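Local coordinates for protein N-acetylneuraminate lyase (PDB 5ZKA) that is named as a lyase and belongs to the dihydrodipicolinate synthetase family, whose members are built on the TIM-barrel fold, at residues I97-N100 / E101-E104; E42-R45 / Y46-K50; M206-P209 / A210-G214; Y150-P153 / F154-G157; D254-E257 / G258-N262. All blocks are in the same frame, centred on the assembly; numbering follows the deposited sequence.

All five interactions are helical or helix-start contacts in one TIM-barrel chain, built round parallel strands with helices between them. Along the chain they come in the order 2, 1, 4, 3, 5. Interactions 2, 1 and 3 belong to the crossover helices 37-49, 99-112 and 207-212, while interaction 4 follows strand 147-150 at the short helix 153-156. Interaction 5 lies in the long helix 242-262, after the last barrel strand. Centres of interactions 1 and 5, about 35 Å apart, lie on opposite sides of the chain's centre; interactions 3 and 5 approach to about 6 Å between nearest atoms, and both reach a neighbouring subunit. The contacts are thus spread round the barrel rather than gathered at one site.

Interaction 1: residues I97-N100 / E101-E104; sequences INLN and EAVE
The amide of Asn98 lies against the aliphatic root of Glu101, Asn98 CG 3.7 Å from Glu101 CB, and the two side chains cross at about a right angle. Asn98 CG stands opposite its own backbone N (chi1 177°), which swings the amide over the first turn, and OD1 takes the hydrogen bond of Glu101 N at 3.0 Å. That donor sits 78° above the amide carbonyl plane, away from either lone-pair direction of OD1. This is the N-cap of helix 99-112, the helix of the beta-alpha-beta unit between strands 89-93 and 117-120. Next to it the backbone oxygen of Asn98 opens the regular ladder by accepting from Ala102 N at 3.0 Å. A water takes a bond from Asn98 ND2 and gives a weak one to Glu101 OE1, while that carboxylate has stronger partners in Ser96, Lys73 and Thr70. One turn along, Glu104 forms a salt bridge with Lys74. Apolar contacts on another face are looser: Leu99 CD1 comes 4.3 Å from both Ala102 CB and Val103 CG2, and Leu99 and Ala102 also meet Ile139 of helix 129-143.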
loop_
_atom_site.group_PDB
_atom_site.type_symbol
_atom_site.label_atom_id
_atom_site.label_comp_id
_atom_site.label_asym_id
_atom_site.label_seq_id
_atom_site.Cartn_x
_atom_site.Cartn_y
_atom_site.Cartn_z
ATOM N N ILE A 97 9.629 -14.399 -22.238
ATOM C CA ILE A 97 11.057 -14.640 -22.004
ATOM C C ILE A 97 11.803 -14.617 -23.329
ATOM O O ILE A 97 12.997 -14.310 -23.368
ATOM C CB ILE A 97 11.305 -15.980 -21.272
ATOM C CG1 ILE A 97 10.464 -16.090 -19.998
ATOM C CG2 ILE A 97 12.813 -16.164 -20.928
ATOM C CD1 ILE A 97 10.447 -17.508 -19.425
ATOM N N ASN A 98 11.100 -14.909 -24.424
ATOM C CA ASN A 98 11.671 -14.978 -25.765
ATOM C C ASN A 98 11.437 -13.638 -26.453
ATOM O O ASN A 98 10.312 -13.338 -26.873
ATOM C CB ASN A 98 11.020 -16.129 -26.530
ATOM C CG ASN A 98 11.504 -16.249 -27.963
ATOM O OD1 ASN A 98 12.149 -15.356 -28.496
ATOM N ND2 ASN A 98 11.159 -17.361 -28.607
ATOM N N LEU A 99 12.504 -12.841 -26.583
ATOM C CA LEU A 99 12.367 -11.521 -27.194
ATOM C C LEU A 99 11.942 -11.623 -28.657
ATOM O O LEU A 99 11.143 -10.802 -29.135
ATOM C CB LEU A 99 13.676 -10.743 -27.066
ATOM C CG LEU A 99 13.734 -9.311 -27.616
ATOM C CD1 LEU A 99 12.542 -8.463 -27.159
ATOM C CD2 LEU A 99 15.061 -8.638 -27.212
ATOM N N ASN A 100 12.465 -12.619 -29.383
ATOM C CA ASN A 100 12.049 -12.829 -30.773
ATOM C C ASN A 100 10.539 -13.074 -30.878
ATOM O O ASN A 100 9.891 -12.626 -31.836
ATOM C CB ASN A 100 12.814 -14.003 -31.378
ATOM C CG ASN A 100 14.253 -13.643 -31.771
ATOM O OD1 ASN A 100 14.776 -12.597 -31.388
ATOM N ND2 ASN A 100 14.891 -14.521 -32.526
ATOM N N GLU A 101 9.964 -13.798 -29.911
ATOM C CA GLU A 101 8.514 -13.983 -29.898
ATOM C C GLU A 101 7.800 -12.669 -29.614
ATOM O O GLU A 101 6.769 -12.368 -30.229
ATOM C CB GLU A 101 8.111 -15.032 -28.854
ATOM C CG GLU A 101 6.600 -15.336 -28.851
ATOM C CD GLU A 101 6.137 -16.116 -27.629
ATOM O OE1 GLU A 101 6.870 -16.141 -26.613
ATOM O OE2 GLU A 101 5.029 -16.703 -27.690
ATOM N N ALA A 102 8.337 -11.880 -28.680
ATOM C CA ALA A 102 7.709 -10.617 -28.305
ATOM C C ALA A 102 7.639 -9.665 -29.493
ATOM O O ALA A 102 6.621 -8.993 -29.706
ATOM C CB ALA A 102 8.477 -9.983 -27.138
ATOM N N VAL A 103 8.707 -9.605 -30.288
ATOM C CA VAL A 103 8.705 -8.747 -31.471
ATOM C C VAL A 103 7.745 -9.288 -32.525
ATOM O O VAL A 103 6.993 -8.529 -33.148
ATOM C CB VAL A 103 10.135 -8.607 -32.022
ATOM C CG1 VAL A 103 10.106 -8.021 -33.434
ATOM C CG2 VAL A 103 11.008 -7.757 -31.073
ATOM N N GLU A 104 7.764 -10.605 -32.748
ATOM C CA GLU A 104 6.851 -11.221 -33.705
ATOM C C GLU A 104 5.397 -10.928 -33.348
ATOM O O GLU A 104 4.597 -10.529 -34.206
ATOM C CB GLU A 104 7.096 -12.727 -33.750
ATOM C CG GLU A 104 6.150 -13.484 -34.671
ATOM C CD GLU A 104 6.379 -14.982 -34.632
ATOM O OE1 GLU A 104 7.518 -15.402 -34.335
ATOM O OE2 GLU A 104 5.426 -15.742 -34.904
HETATM O O HOH W 1 8.633 -18.763 -27.557
#

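Interaction 2: residues E42-R45 / Y46-K50; sequences EIIR and YNIDK
Ile43 O is gripped twice by Asn47, by the backbone N and by the side-chain ND2, each at 3.0 Å and from opposite faces of the carbonyl plane. The ND2 donor stands 48° out of that plane, and its amide runs beside the Ile43 side chain, with Ile43 CG2 3.6 Å from Asn47 ND2. Asn47 OD1, the other end of the amide, bonds Ser23, and ND2 has a second acceptor in Asn224. Further round helix 37-49, Arg45 and Asp49 form a two-pronged salt bridge, the guanidinium presented side-on: Arg45 NE meets Asp49 OD2 at 2.9 Å and Arg45 NH2 meets Asp49 OD1 at 3.1 Å. Both oxygens are taken on their syn sides and lie close to the guanidinium plane, but the nitrogens come in tilted about 30° from the carboxylate plane. Arg45 bends at chi2 and chi3 to bring NE round to Asp49, and its NH1 pairs with Glu83 of helix 70-84. Ile44 and Ile48 point the same way towards that helix, Ile44 CG2 to Ile48 CD1 3.7 Å. In this crossover between strands 20-24 and 55-58, two carboxylates share one guanidinium: the two-pronged bond to Asp49 limits its rotation, and both carboxylates probably stabilise its positive charge.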
loop_
_atom_site.group_PDB
_atom_site.type_symbol
_atom_site.label_atom_id
_atom_site.label_comp_id
_atom_site.label_asym_id
_atom_site.label_seq_id
_atom_site.Cartn_x
_atom_site.Cartn_y
_atom_site.Cartn_z
ATOM N N GLU A 42 -18.259 -14.099 -26.389
ATOM C CA GLU A 42 -19.252 -13.840 -25.346
ATOM C C GLU A 42 -18.638 -13.103 -24.163
ATOM O O GLU A 42 -19.282 -12.235 -23.561
ATOM C CB GLU A 42 -19.885 -15.149 -24.877
ATOM C CG GLU A 42 -20.777 -15.814 -25.936
ATOM C CD GLU A 42 -21.489 -17.039 -25.405
ATOM O OE1 GLU A 42 -21.380 -17.308 -24.188
ATOM O OE2 GLU A 42 -22.141 -17.746 -26.209
ATOM N N ILE A 43 -17.403 -13.450 -23.799
ATOM C CA ILE A 43 -16.754 -12.761 -22.688
ATOM C C ILE A 43 -16.455 -11.317 -23.061
ATOM O O ILE A 43 -16.633 -10.397 -22.255
ATOM C CB ILE A 43 -15.476 -13.508 -22.269
ATOM C CG1 ILE A 43 -15.810 -14.892 -21.713
ATOM C CG2 ILE A 43 -14.694 -12.691 -21.240
ATOM C CD1 ILE A 43 -14.552 -15.709 -21.347
ATOM N N ILE A 44 -15.978 -11.099 -24.286
ATOM C CA ILE A 44 -15.736 -9.745 -24.774
ATOM C C ILE A 44 -17.025 -8.931 -24.754
ATOM O O ILE A 44 -17.050 -7.792 -24.271
ATOM C CB ILE A 44 -15.126 -9.793 -26.189
ATOM C CG1 ILE A 44 -13.708 -10.369 -26.136
ATOM C CG2 ILE A 44 -15.118 -8.410 -26.811
ATOM C CD1 ILE A 44 -13.193 -10.862 -27.487
ATOM N N ARG A 45 -18.109 -9.492 -25.306
ATOM C CA ARG A 45 -19.381 -8.771 -25.322
ATOM C C ARG A 45 -19.854 -8.440 -23.908
ATOM O O ARG A 45 -20.341 -7.335 -23.653
ATOM C CB ARG A 45 -20.444 -9.582 -26.069
ATOM C CG ARG A 45 -20.227 -9.656 -27.575
ATOM C CD ARG A 45 -21.084 -8.644 -28.360
ATOM N NE ARG A 45 -20.829 -7.254 -27.968
ATOM C CZ ARG A 45 -19.820 -6.512 -28.422
ATOM N NH1 ARG A 45 -18.947 -7.021 -29.283
ATOM N NH2 ARG A 45 -19.671 -5.260 -28.003
ATOM N N TYR A 46 -19.704 -9.379 -22.969
ATOM C CA TYR A 46 -20.101 -9.105 -21.588
ATOM C C TYR A 46 -19.313 -7.936 -21.005
ATOM O O TYR A 46 -19.888 -7.043 -20.373
ATOM C CB TYR A 46 -19.911 -10.360 -20.737
ATOM C CG TYR A 46 -20.502 -10.270 -19.349
ATOM C CD1 TYR A 46 -21.867 -10.427 -19.144
ATOM C CD2 TYR A 46 -19.692 -10.063 -18.240
ATOM C CE1 TYR A 46 -22.410 -10.352 -17.866
ATOM C CE2 TYR A 46 -20.221 -9.988 -16.974
ATOM C CZ TYR A 46 -21.583 -10.132 -16.790
ATOM O OH TYR A 46 -22.101 -10.061 -15.516
ATOM N N ASN A 47 -17.993 -7.912 -21.219
ATOM C CA ASN A 47 -17.178 -6.823 -20.684
ATOM C C ASN A 47 -17.582 -5.472 -21.267
ATOM O O ASN A 47 -17.707 -4.478 -20.539
ATOM C CB ASN A 47 -15.700 -7.097 -20.957
ATOM C CG ASN A 47 -15.074 -7.935 -19.881
ATOM O OD1 ASN A 47 -14.801 -7.443 -18.788
ATOM N ND2 ASN A 47 -14.861 -9.214 -20.170
ATOM N N ILE A 48 -17.769 -5.406 -22.583
ATOM C CA ILE A 48 -18.063 -4.123 -23.211
ATOM C C ILE A 48 -19.493 -3.689 -22.900
ATOM O O ILE A 48 -19.746 -2.529 -22.549
ATOM C CB ILE A 48 -17.825 -4.206 -24.728
ATOM C CG1 ILE A 48 -16.354 -4.507 -25.030
ATOM C CG2 ILE A 48 -18.280 -2.921 -25.407
ATOM C CD1 ILE A 48 -16.116 -4.894 -26.505
ATOM N N ASP A 49 -20.451 -4.607 -23.047
ATOM C CA ASP A 49 -21.862 -4.235 -22.989
ATOM C C ASP A 49 -22.426 -4.194 -21.573
ATOM O O ASP A 49 -23.343 -3.406 -21.308
ATOM C CB ASP A 49 -22.715 -5.202 -23.822
ATOM C CG ASP A 49 -22.308 -5.247 -25.293
ATOM O OD1 ASP A 49 -21.635 -4.312 -25.778
ATOM O OD2 ASP A 49 -22.681 -6.232 -25.971
ATOM N N LYS A 50 -21.940 -5.039 -20.667
ATOM C CA LYS A 50 -22.520 -5.123 -19.327
ATOM C C LYS A 50 -21.611 -4.581 -18.237
ATOM O O LYS A 50 -22.087 -3.879 -17.340
ATOM C CB LYS A 50 -22.897 -6.574 -19.001
ATOM C CG LYS A 50 -23.930 -7.186 -19.971
ATOM C CD LYS A 50 -25.200 -6.361 -20.047
ATOM C CE LYS A 50 -26.118 -6.877 -21.153
ATOM N NZ LYS A 50 -27.377 -6.072 -21.299
#

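Interaction 3: residues M206-P209 / A210-G214; sequences MLLP and ATVLG
Thr211 turns its hydroxyl back onto Leu207, OG1 giving a hydrogen bond of 2.7 Å to Leu207 O, the same oxygen that takes the backbone N of Thr211 at 2.8 Å. With OG1 beside its own backbone N (chi1 -59°), the hydroxyl hangs directly over the preceding turn and meets the carbonyl 42° above its plane. Leu207 CD1 also leans in, 3.7 Å from Thr211 OG1, a methyl beside the buried hydroxyl, whose proton goes to a carbonyl of its own helix. This is the tight part of the contact. Neighbouring bonds are longer: Ala210 N reaches Met206 O at 3.2 Å and Val212 N reaches Leu208 O at 3.3 Å. Leu208 CD1 and Val212 CG1 touch only at 4.3 Å. The far end is slacker still, for the bond from Leu213 N to Pro209 O is weak at 3.5 Å. Here Val212 CG2 comes up to Pro209 O, and beyond Leu213 the chain reaches Gly214, at positive phi, whose N bonds Thr211 O and which is partly open to solvent where the rest is buried. Helix 207-212 is the short crossover between strands 200-201 and 217-220. Leu208 and Thr211 face helix 223-237, Leu208 and Val212 also meet helix 242-262, and Met206, Pro209 and Leu213 pack on Phe184 of helix 184-193. Met206, Pro209, Val212 and Leu213 also touch side chains of a neighbouring subunit.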
loop_
_atom_site.group_PDB
_atom_site.type_symbol
_atom_site.label_atom_id
_atom_site.label_comp_id
_atom_site.label_asym_id
_atom_site.label_seq_id
_atom_site.Cartn_x
_atom_site.Cartn_y
_atom_site.Cartn_z
ATOM N N MET A 206 -6.990 -2.866 -4.145
ATOM C CA MET A 206 -6.422 -1.612 -3.658
ATOM C C MET A 206 -6.691 -0.466 -4.634
ATOM O O MET A 206 -5.904 0.476 -4.734
ATOM C CB MET A 206 -4.934 -1.776 -3.386
ATOM C CG MET A 206 -4.683 -2.979 -2.478
ATOM S SD MET A 206 -2.974 -3.145 -1.921
ATOM C CE MET A 206 -2.153 -3.517 -3.460
ATOM N N LEU A 207 -7.831 -0.523 -5.333
ATOM C CA LEU A 207 -8.152 0.491 -6.332
ATOM C C LEU A 207 -8.350 1.864 -5.700
ATOM O O LEU A 207 -7.885 2.876 -6.234
ATOM C CB LEU A 207 -9.409 0.074 -7.101
ATOM C CG LEU A 207 -9.917 1.035 -8.181
ATOM C CD1 LEU A 207 -8.819 1.347 -9.210
ATOM C CD2 LEU A 207 -11.123 0.416 -8.886
ATOM N N LEU A 208 -9.028 1.923 -4.557
ATOM C CA LEU A 208 -9.305 3.229 -3.957
ATOM C C LEU A 208 -8.026 3.936 -3.514
ATOM O O LEU A 208 -7.831 5.104 -3.898
ATOM C CB LEU A 208 -10.312 3.074 -2.812
ATOM C CG LEU A 208 -10.453 4.267 -1.867
ATOM C CD1 LEU A 208 -10.872 5.531 -2.600
ATOM C CD2 LEU A 208 -11.476 3.912 -0.794
ATOM N N PRO A 209 -7.128 3.324 -2.731
ATOM C CA PRO A 209 -5.902 4.057 -2.360
ATOM C C PRO A 209 -5.047 4.434 -3.558
ATOM O O PRO A 209 -4.418 5.500 -3.562
ATOM C CB PRO A 209 -5.169 3.086 -1.420
ATOM C CG PRO A 209 -5.819 1.745 -1.628
ATOM C CD PRO A 209 -7.240 2.038 -2.015
ATOM N N ALA A 210 -5.027 3.600 -4.597
ATOM C CA ALA A 210 -4.303 3.953 -5.815
ATOM C C ALA A 210 -4.940 5.145 -6.520
ATOM O O ALA A 210 -4.233 6.014 -7.039
ATOM C CB ALA A 210 -4.259 2.746 -6.754
ATOM N N THR A 211 -6.279 5.198 -6.563
ATOM C CA THR A 211 -6.942 6.297 -7.259
ATOM C C THR A 211 -6.572 7.653 -6.659
ATOM O O THR A 211 -6.351 8.624 -7.395
ATOM C CB THR A 211 -8.460 6.088 -7.238
ATOM O OG1 THR A 211 -8.748 4.837 -7.874
ATOM C CG2 THR A 211 -9.160 7.197 -8.011
ATOM N N VAL A 212 -6.485 7.751 -5.330
ATOM C CA VAL A 212 -6.195 9.066 -4.758
ATOM C C VAL A 212 -4.722 9.445 -4.870
ATOM O O VAL A 212 -4.375 10.611 -4.624
ATOM C CB VAL A 212 -6.666 9.156 -3.292
ATOM C CG1 VAL A 212 -8.170 8.812 -3.194
ATOM C CG2 VAL A 212 -5.823 8.264 -2.369
ATOM N N LEU A 213 -3.846 8.507 -5.233
ATOM C CA LEU A 213 -2.476 8.824 -5.634
ATOM C C LEU A 213 -2.369 9.167 -7.118
ATOM O O LEU A 213 -1.258 9.296 -7.636
ATOM C CB LEU A 213 -1.535 7.656 -5.318
ATOM C CG LEU A 213 -1.250 7.429 -3.825
ATOM C CD1 LEU A 213 -0.296 6.261 -3.640
ATOM C CD2 LEU A 213 -0.641 8.685 -3.191
ATOM N N GLY A 214 -3.498 9.296 -7.817
ATOM C CA GLY A 214 -3.504 9.846 -9.159
ATOM C C GLY A 214 -3.269 8.873 -10.295
ATOM O O GLY A 214 -2.894 9.317 -11.388
#

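Interaction 4: residues Y150-P153 / F154-G157; sequences YSIP and FLTG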
loop_
_atom_site.group_PDB
_atom_site.type_symbol
_atom_site.label_atom_id
_atom_site.label_comp_id
_atom_site.label_asym_id
_atom_site.label_seq_id
_atom_site.Cartn_x
_atom_site.Cartn_y
_atom_site.Cartn_z
ATOM N N TYR A 150 4.754 -3.626 -18.099
ATOM C CA TYR A 150 3.980 -4.495 -17.209
ATOM C C TYR A 150 4.913 -4.935 -16.083
ATOM O O TYR A 150 5.781 -5.786 -16.280
ATOM C CB TYR A 150 3.393 -5.696 -17.959
ATOM C CG TYR A 150 2.538 -6.652 -17.119
ATOM C CD1 TYR A 150 2.105 -6.310 -15.835
ATOM C CD2 TYR A 150 2.184 -7.905 -17.609
ATOM C CE1 TYR A 150 1.327 -7.184 -15.074
ATOM C CE2 TYR A 150 1.413 -8.789 -16.859
ATOM C CZ TYR A 150 0.986 -8.424 -15.590
ATOM O OH TYR A 150 0.223 -9.299 -14.845
ATOM N N SER A 151 4.711 -4.365 -14.892
ATOM C CA SER A 151 5.564 -4.614 -13.732
ATOM C C SER A 151 4.793 -5.454 -12.721
ATOM O O SER A 151 3.842 -4.967 -12.098
ATOM C CB SER A 151 6.028 -3.306 -13.096
ATOM O OG SER A 151 6.757 -3.589 -11.911
ATOM N N ILE A 152 5.209 -6.711 -12.549
ATOM C CA ILE A 152 4.526 -7.608 -11.615
ATOM C C ILE A 152 5.552 -8.394 -10.799
ATOM O O ILE A 152 5.805 -9.576 -11.066
ATOM C CB ILE A 152 3.506 -8.506 -12.349
ATOM C CG1 ILE A 152 2.758 -9.415 -11.355
ATOM C CG2 ILE A 152 4.150 -9.262 -13.520
ATOM C CD1 ILE A 152 1.395 -9.876 -11.843
ATOM N N PRO A 153 6.146 -7.770 -9.772
ATOM C CA PRO A 153 7.243 -8.432 -9.034
ATOM C C PRO A 153 6.818 -9.685 -8.276
ATOM O O PRO A 153 7.662 -10.563 -8.035
ATOM C CB PRO A 153 7.740 -7.343 -8.068
ATOM C CG PRO A 153 7.047 -6.064 -8.474
ATOM C CD PRO A 153 5.813 -6.440 -9.234
ATOM N N PHE A 154 5.544 -9.791 -7.881
ATOM C CA PHE A 154 5.100 -10.978 -7.157
ATOM C C PHE A 154 5.265 -12.243 -7.990
ATOM O O PHE A 154 5.505 -13.322 -7.435
ATOM C CB PHE A 154 3.642 -10.824 -6.721
ATOM C CG PHE A 154 3.114 -12.015 -5.964
ATOM C CD1 PHE A 154 3.725 -12.428 -4.781
ATOM C CD2 PHE A 154 2.022 -12.729 -6.437
ATOM C CE1 PHE A 154 3.251 -13.527 -4.080
ATOM C CE2 PHE A 154 1.543 -13.830 -5.743
ATOM C CZ PHE A 154 2.157 -14.229 -4.564
ATOM N N LEU A 155 5.130 -12.139 -9.315
ATOM C CA LEU A 155 5.282 -13.283 -10.207
ATOM C C LEU A 155 6.663 -13.369 -10.851
ATOM O O LEU A 155 7.189 -14.474 -11.018
ATOM C CB LEU A 155 4.215 -13.246 -11.307
ATOM C CG LEU A 155 2.751 -13.327 -10.861
ATOM C CD1 LEU A 155 1.845 -13.504 -12.080
ATOM C CD2 LEU A 155 2.542 -14.446 -9.835
ATOM N N THR A 156 7.271 -12.233 -11.215
ATOM C CA THR A 156 8.560 -12.252 -11.912
ATOM C C THR A 156 9.756 -12.137 -10.978
ATOM O O THR A 156 10.867 -12.523 -11.364
ATOM C CB THR A 156 8.664 -11.101 -12.921
ATOM O OG1 THR A 156 8.654 -9.853 -12.213
ATOM C CG2 THR A 156 7.524 -11.131 -13.932
ATOM N N GLY A 157 9.566 -11.581 -9.782
ATOM C CA GLY A 157 10.691 -11.262 -8.924
ATOM C C GLY A 157 11.517 -10.072 -9.358
ATOM O O GLY A 157 12.593 -9.849 -8.792
HETATM O O HOH W 2 8.057 -7.278 -13.214
#
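Ile152 holds CG1 opposite its backbone N (chi1 -178°) and carries CD1 across Leu155 at a slant, while Thr156 sets OG1 between its backbone N and carbonyl carbon (chi1 65°), which aims the hydroxyl back at Ile152. Ile152 CD1 and Leu155 CD1 then meet at 3.7 Å, and the CG2 methyls of Ile152 and Thr156 lie 3.9 Å apart, these two side chains crossing at about a right angle. Ile152 CG2 is also close to the ring face of Tyr150, near its rim. Ile152 is the N-cap of the short helix 153-156, and its carbonyl oxygen takes two backbone donors: Thr156 N at 3.0 Å, nearly head-on to the carbonyl, and Leu155 N at 3.2 Å, well above the plane. Thr156 OG1 is 3.1 Å from Ile152 O and also bonds a water that accepts from Ile152 N at 3.0 Å; OG1 is hydrogen-bonded with Val158 N as well. Gly157 closes the turn with a 2.8 Å bond from its N to Pro153 O, at positive phi. The segment follows barrel strand 147-150, and Ile152 and Thr156 both rest on Val120 of strand 117-120. The carbonyl that opens the helix is thus satisfied by two backbone N-H groups and the N-H of the same residue by the water, which gives both polar backbone atoms of Ile152 partners at this surface turn.

Interaction 5: residues D254-E257 / G258-N262; sequences DLIE and GILSN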
loop_
_atom_site.group_PDB
_atom_site.type_symbol
_atom_site.label_atom_id
_atom_site.label_comp_id
_atom_site.label_asym_id
_atom_site.label_seq_id
_atom_site.Cartn_x
_atom_site.Cartn_y
_atom_site.Cartn_z
ATOM N N ASP A 254 -14.986 -7.795 0.010
ATOM C CA ASP A 254 -15.657 -9.009 0.475
ATOM C C ASP A 254 -15.786 -10.012 -0.668
ATOM O O ASP A 254 -15.588 -11.220 -0.488
ATOM C CB ASP A 254 -17.048 -8.675 1.022
ATOM C CG ASP A 254 -17.024 -8.088 2.426
ATOM O OD1 ASP A 254 -15.955 -8.098 3.085
ATOM O OD2 ASP A 254 -18.098 -7.628 2.874
ATOM N N LEU A 255 -16.143 -9.523 -1.851
ATOM C CA LEU A 255 -16.235 -10.393 -3.016
ATOM C C LEU A 255 -14.855 -10.913 -3.416
ATOM O O LEU A 255 -14.678 -12.114 -3.646
ATOM C CB LEU A 255 -16.893 -9.636 -4.168
ATOM C CG LEU A 255 -16.779 -10.294 -5.545
ATOM C CD1 LEU A 255 -17.508 -11.644 -5.563
ATOM C CD2 LEU A 255 -17.328 -9.355 -6.610
ATOM N N ILE A 256 -13.860 -10.028 -3.485
ATOM C CA ILE A 256 -12.518 -10.461 -3.882
ATOM C C ILE A 256 -11.958 -11.457 -2.875
ATOM O O ILE A 256 -11.303 -12.438 -3.247
ATOM C CB ILE A 256 -11.595 -9.240 -4.066
ATOM C CG1 ILE A 256 -12.050 -8.438 -5.293
ATOM C CG2 ILE A 256 -10.129 -9.681 -4.221
ATOM C CD1 ILE A 256 -11.194 -7.213 -5.576
ATOM N N GLU A 257 -12.217 -11.235 -1.585
ATOM C CA GLU A 257 -11.721 -12.163 -0.576
ATOM C C GLU A 257 -12.286 -13.559 -0.798
ATOM O O GLU A 257 -11.563 -14.555 -0.680
ATOM C CB GLU A 257 -12.075 -11.649 0.821
ATOM C CG GLU A 257 -11.728 -12.578 1.956
ATOM C CD GLU A 257 -12.344 -12.100 3.265
ATOM O OE1 GLU A 257 -11.735 -11.235 3.918
ATOM O OE2 GLU A 257 -13.449 -12.569 3.623
ATOM N N GLY A 258 -13.570 -13.648 -1.166
ATOM C CA GLY A 258 -14.141 -14.947 -1.490
ATOM C C GLY A 258 -13.579 -15.527 -2.775
ATOM O O GLY A 258 -13.314 -16.729 -2.861
ATOM N N ILE A 259 -13.403 -14.685 -3.794
ATOM C CA ILE A 259 -12.830 -15.152 -5.055
ATOM C C ILE A 259 -11.460 -15.761 -4.807
ATOM O O ILE A 259 -11.154 -16.867 -5.270
ATOM C CB ILE A 259 -12.757 -13.995 -6.068
ATOM C CG1 ILE A 259 -14.156 -13.572 -6.531
ATOM C CG2 ILE A 259 -11.842 -14.349 -7.241
ATOM C CD1 ILE A 259 -14.140 -12.312 -7.377
ATOM N N LEU A 260 -10.615 -15.055 -4.050
ATOM C CA LEU A 260 -9.263 -15.542 -3.811
ATOM C C LEU A 260 -9.261 -16.864 -3.044
ATOM O O LEU A 260 -8.442 -17.745 -3.324
ATOM C CB LEU A 260 -8.454 -14.483 -3.054
ATOM C CG LEU A 260 -8.109 -13.202 -3.815
ATOM C CD1 LEU A 260 -7.467 -12.180 -2.845
ATOM C CD2 LEU A 260 -7.174 -13.491 -4.988
ATOM N N SER A 261 -10.155 -17.021 -2.064
ATOM C CA SER A 261 -10.162 -18.261 -1.287
ATOM C C SER A 261 -10.698 -19.442 -2.090
ATOM O O SER A 261 -10.404 -20.595 -1.758
ATOM C CB SER A 261 -10.995 -18.085 -0.011
ATOM O OG SER A 261 -12.382 -18.011 -0.304
ATOM N N ASN A 262 -11.450 -19.171 -3.147
ATOM C CA ASN A 262 -12.156 -20.188 -3.916
ATOM C C ASN A 262 -11.426 -20.569 -5.193
ATOM O O ASN A 262 -11.909 -21.438 -5.936
ATOM C CB ASN A 262 -13.556 -19.673 -4.251
ATOM C CG ASN A 262 -14.534 -20.782 -4.524
ATOM O OD1 ASN A 262 -14.696 -21.687 -3.706
ATOM N ND2 ASN A 262 -15.205 -20.719 -5.679
#
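Ile259 leans back over the preceding turn, its CG1 3.3 Å from Leu255 O and its CD1 3.8 Å from Leu255 CG. With CG1 placed beside the backbone N (chi1 -69°), the side chain runs towards Leu255, and the two cross at an oblique angle. Leu255 O accepts from Ile259 N at 2.9 Å, so the isoleucine covers the very carbonyl that its backbone bonds. Gly258 is next to it; without a side chain it lies against the turn before, its N bonded to Asp254 O at 3.2 Å. The contact belongs to the long helix 242-262, which follows the last strand of the TIM barrel and touches helices 223-237, 264-274 and 291-304. Glu257 lends chiefly its backbone: its O takes Ser261 N at 3.2 Å, while its extended side chain leads off to a salt bridge with a basic residue of a neighbouring subunit. Asp254, too, is salt-bridged to a basic side chain of a neighbouring subunit. Ile256 and Leu260 lie side by side, Ile256 CG2 to Leu260 CD1 3.9 Å, and Leu260 N bonds Ile256 O; Leu260 continues to an aromatic side chain of the neighbouring subunit.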